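Local coordinates for protein urocanate hydratase (Paenibacillus sp. Soil724D2, PDB 7NED) that hydrates thiourocanate in bacterial ergothioneine catabolism, probably by the NAD+-dependent chemistry of the urocanase family, and binds urocanate, at residues Leu45-Arg50 with Gln112-Ile118. Numbering follows the deposited sequence.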
ATOM      1  N   LEU A  45      -1.197 -15.207  15.644  1.00 18.80           N
ATOM      2  CA  LEU A  45      -2.503 -14.839  15.106  1.00 18.75           C
ATOM      3  C   LEU A  45      -2.457 -14.553  13.603  1.00 18.77           C
ATOM      4  O   LEU A  45      -3.370 -13.898  13.085  1.00 17.87           O
ATOM      5  CB  LEU A  45      -3.063 -13.650  15.888  1.00 19.61           C
ATOM      6  CG  LEU A  45      -2.397 -12.295  15.649  1.00 21.13           C
ATOM      7  CD1 LEU A  45      -3.325 -11.172  16.205  1.00 24.07           C
ATOM      8  CD2 LEU A  45      -0.979 -12.194  16.294  1.00 19.30           C
ATOM      9  N   ALA A  46      -1.453 -15.064  12.890  1.00 16.88           N
ATOM     10  CA  ALA A  46      -1.398 -14.895  11.444  1.00 16.19           C
ATOM     11  C   ALA A  46      -2.346 -15.906  10.824  1.00 18.43           C
ATOM     12  O   ALA A  46      -2.161 -17.106  10.988  1.00 15.68           O
ATOM     13  CB  ALA A  46       0.024 -15.073  10.927  1.00 15.66           C
ATOM     14  N   LYS A  47      -3.373 -15.430  10.130  1.00 15.79           N
ATOM     15  CA  LYS A  47      -4.456 -16.304   9.723  1.00 16.39           C
ATOM     16  C   LYS A  47      -4.471 -16.501   8.214  1.00 18.83           C
ATOM     17  O   LYS A  47      -4.091 -15.613   7.439  1.00 18.17           O
ATOM     18  CB  LYS A  47      -5.784 -15.710  10.203  1.00 19.64           C
ATOM     19  CG  LYS A  47      -5.932 -15.749  11.731  1.00 20.57           C
ATOM     20  CD  LYS A  47      -7.346 -15.422  12.156  1.00 24.55           C
ATOM     21  CE  LYS A  47      -7.601 -15.674  13.634  1.00 26.76           C
ATOM     22  NZ  LYS A  47      -8.863 -16.472  13.858  1.00 32.75           N
ATOM     23  N   ALA A  48      -4.972 -17.656   7.804  1.00 15.36           N
ATOM     24  CA  ALA A  48      -5.068 -17.985   6.393  1.00 15.35           C
ATOM     25  C   ALA A  48      -6.278 -17.366   5.722  1.00 16.86           C
ATOM     26  O   ALA A  48      -6.309 -17.298   4.488  1.00 15.85           O
ATOM     27  CB  ALA A  48      -5.132 -19.504   6.224  1.00 15.35           C
ATOM     28  N   ALA A  49      -7.310 -17.010   6.488  1.00 17.97           N
ATOM     29  CA  ALA A  49      -8.529 -16.406   5.940  1.00 14.75           C
ATOM     30  C   ALA A  49      -9.207 -15.690   7.084  1.00 16.16           C
ATOM     31  O   ALA A  49      -8.847 -15.880   8.239  1.00 14.31           O
ATOM     32  CB  ALA A  49      -9.492 -17.428   5.338  1.00 16.05           C
ATOM     33  N   ARG A  50     -10.212 -14.875   6.764  1.00 16.18           N
ATOM     34  CA  ARG A  50     -10.761 -14.066   7.844  1.00 18.09           C
ATOM     35  C   ARG A  50     -11.582 -14.918   8.800  1.00 16.87           C
ATOM     36  O   ARG A  50     -11.612 -14.646  10.001  1.00 18.39           O
ATOM     37  CB  ARG A  50     -11.611 -12.918   7.305  1.00 18.49           C
ATOM     38  CG  ARG A  50     -11.959 -11.955   8.416  1.00 19.93           C
ATOM     39  CD  ARG A  50     -12.800 -10.819   7.940  1.00 19.72           C
ATOM     40  NE  ARG A  50     -12.213 -10.103   6.780  1.00 18.73           N
ATOM     41  CZ  ARG A  50     -12.783  -9.049   6.215  1.00 19.48           C
ATOM     42  NH1 ARG A  50     -13.940  -8.596   6.698  1.00 15.89           N
ATOM     43  NH2 ARG A  50     -12.239  -8.478   5.144  1.00 16.70           N
ATOM     44  N   GLN A 112     -10.489  -6.372  14.311  1.00 17.88           N
ATOM     45  CA  GLN A 112     -10.599  -7.828  14.209  1.00 17.40           C
ATOM     46  C   GLN A 112     -11.813  -8.338  14.984  1.00 18.26           C
ATOM     47  O   GLN A 112     -12.587  -9.150  14.472  1.00 20.52           O
ATOM     48  CB  GLN A 112      -9.316  -8.503  14.675  1.00 20.86           C
ATOM     49  CG  GLN A 112      -9.464 -10.019  14.673  1.00 22.18           C
ATOM     50  CD  GLN A 112      -8.217 -10.739  15.078  1.00 28.86           C
ATOM     51  OE1 GLN A 112      -7.717 -11.582  14.333  1.00 29.70           O
ATOM     52  NE2 GLN A 112      -7.708 -10.432  16.271  1.00 26.02           N
ATOM     53  N   GLU A 113     -12.008  -7.848  16.211  1.00 20.95           N
ATOM     54  CA  GLU A 113     -13.255  -8.119  16.936  1.00 24.17           C
ATOM     55  C   GLU A 113     -14.517  -7.812  16.153  1.00 25.63           C
ATOM     56  O   GLU A 113     -15.497  -8.566  16.235  1.00 23.96           O
ATOM     57  CB  GLU A 113     -13.270  -7.389  18.272  1.00 26.81           C
ATOM     58  CG  GLU A 113     -14.366  -7.919  19.201  1.00 32.99           C
ATOM     59  N   LYS A 114     -14.521  -6.731  15.397  1.00 19.82           N
ATOM     60  CA  LYS A 114     -15.705  -6.371  14.648  1.00 22.54           C
ATOM     61  C   LYS A 114     -15.903  -7.236  13.420  1.00 25.00           C
ATOM     62  O   LYS A 114     -16.912  -7.074  12.725  1.00 25.65           O
ATOM     63  CB  LYS A 114     -15.610  -4.903  14.206  1.00 26.09           C
ATOM     64  CG  LYS A 114     -16.207  -3.909  15.167  1.00 30.38           C
ATOM     65  CD  LYS A 114     -16.028  -2.487  14.643  1.00 24.83           C
ATOM     66  CE  LYS A 114     -17.290  -2.016  13.929  1.00 28.59           C
ATOM     67  NZ  LYS A 114     -17.382  -0.609  14.277  1.00 33.09           N
ATOM     68  N   GLY A 115     -14.942  -8.093  13.089  1.00 20.81           N
ATOM     69  CA  GLY A 115     -15.080  -8.898  11.889  1.00 20.91           C
ATOM     70  C   GLY A 115     -14.598  -8.225  10.613  1.00 21.46           C
ATOM     71  O   GLY A 115     -14.888  -8.717   9.522  1.00 21.80           O
ATOM     72  N   LEU A 116     -13.838  -7.136  10.714  1.00 18.44           N
ATOM     73  CA  LEU A 116     -13.453  -6.359   9.526  1.00 16.85           C
ATOM     74  C   LEU A 116     -12.069  -6.712   8.974  1.00 18.51           C
ATOM     75  O   LEU A 116     -11.773  -6.387   7.813  1.00 18.89           O
ATOM     76  CB  LEU A 116     -13.506  -4.861   9.853  1.00 16.34           C
ATOM     77  CG  LEU A 116     -14.952  -4.317   9.956  1.00 19.26           C
ATOM     78  CD1 LEU A 116     -14.885  -2.906  10.507  1.00 20.42           C
ATOM     79  CD2 LEU A 116     -15.623  -4.253   8.585  1.00 19.02           C
ATOM     80  N   LEU A 117     -11.218  -7.373   9.740  1.00 17.28           N
ATOM     81  CA  LEU A 117      -9.905  -7.717   9.198  1.00 16.96           C
ATOM     82  C   LEU A 117      -9.283  -8.860   9.984  1.00 18.12           C
ATOM     83  O   LEU A 117      -9.815  -9.315  11.005  1.00 18.14           O
ATOM     84  CB  LEU A 117      -8.974  -6.505   9.176  1.00 17.63           C
ATOM     85  CG  LEU A 117      -8.757  -5.924  10.571  1.00 16.32           C
ATOM     86  CD1 LEU A 117      -7.746  -6.672  11.357  1.00 21.34           C
ATOM     87  CD2 LEU A 117      -8.135  -4.537  10.288  1.00 20.35           C
ATOM     88  N   ILE A 118      -8.142  -9.324   9.485  1.00 15.49           N
ATOM     89  CA  ILE A 118      -7.454 -10.421  10.122  1.00 20.67           C
ATOM     90  C   ILE A 118      -6.004  -9.914   9.929  1.00 16.49           C
ATOM     91  O   ILE A 118      -5.752  -9.042   9.088  1.00 16.14           O
ATOM     92  CB  ILE A 118      -7.796 -11.693   9.277  1.00 19.91           C
ATOM     93  CG1 ILE A 118      -7.505 -12.895   9.986  1.00 28.96           C
ATOM     94  CG2 ILE A 118      -6.907 -11.780   8.034  1.00 18.41           C
ATOM     95  CD1 ILE A 118      -8.585 -12.746  11.101  1.00 22.28           C
TER
HETATM   96  O   HOH W   1      -5.438 -12.014  12.922  1.00 18.63           O
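Leu45 meets Gln112 mainly through a water molecule, which donates to the backbone O of Leu45 at 2.8 Å and to OE1 of Gln112 at 2.7 Å. The glutamine chain reaches this water because it is fully extended, with CG anti to the backbone N (chi1 176°). Two residues on, the aliphatic part of Lys47 crosses the CG1 branch of Ile118 at about a right angle in a nonpolar contact, while NZ continues past it to the carbonyl O of Glu38. Ala49 adds its backbone O, which lies 3.7 Å from CG1 of Ile118. Arg50 then runs alongside the turn that ends helix 105-113, a Schellman motif with Gly115 at positive phi. A bend at chi3 (-53°) brings NH1 to Gly115 O at 3.0 Å, on a lone pair in the carbonyl plane, although the N-H...O angle is only 141°. Leu116 O sits over one guanidinium face, 3.1 Å above its plane, and is not hydrogen-bonded to it. NE and NH2 bond instead to the carbonyls of Ser75 and Gln74. A leucine in place of Arg50 would probably leave the carbonyls of Gly115, Ser75 and Gln74 without their common donor and the helix-end turn less firmly tied. Here, within the N-terminal domain, one cationic group thus serves backbone oxygens from two separate parts of the chain, illustrating how a buried arginine can be satisfied by carbonyls.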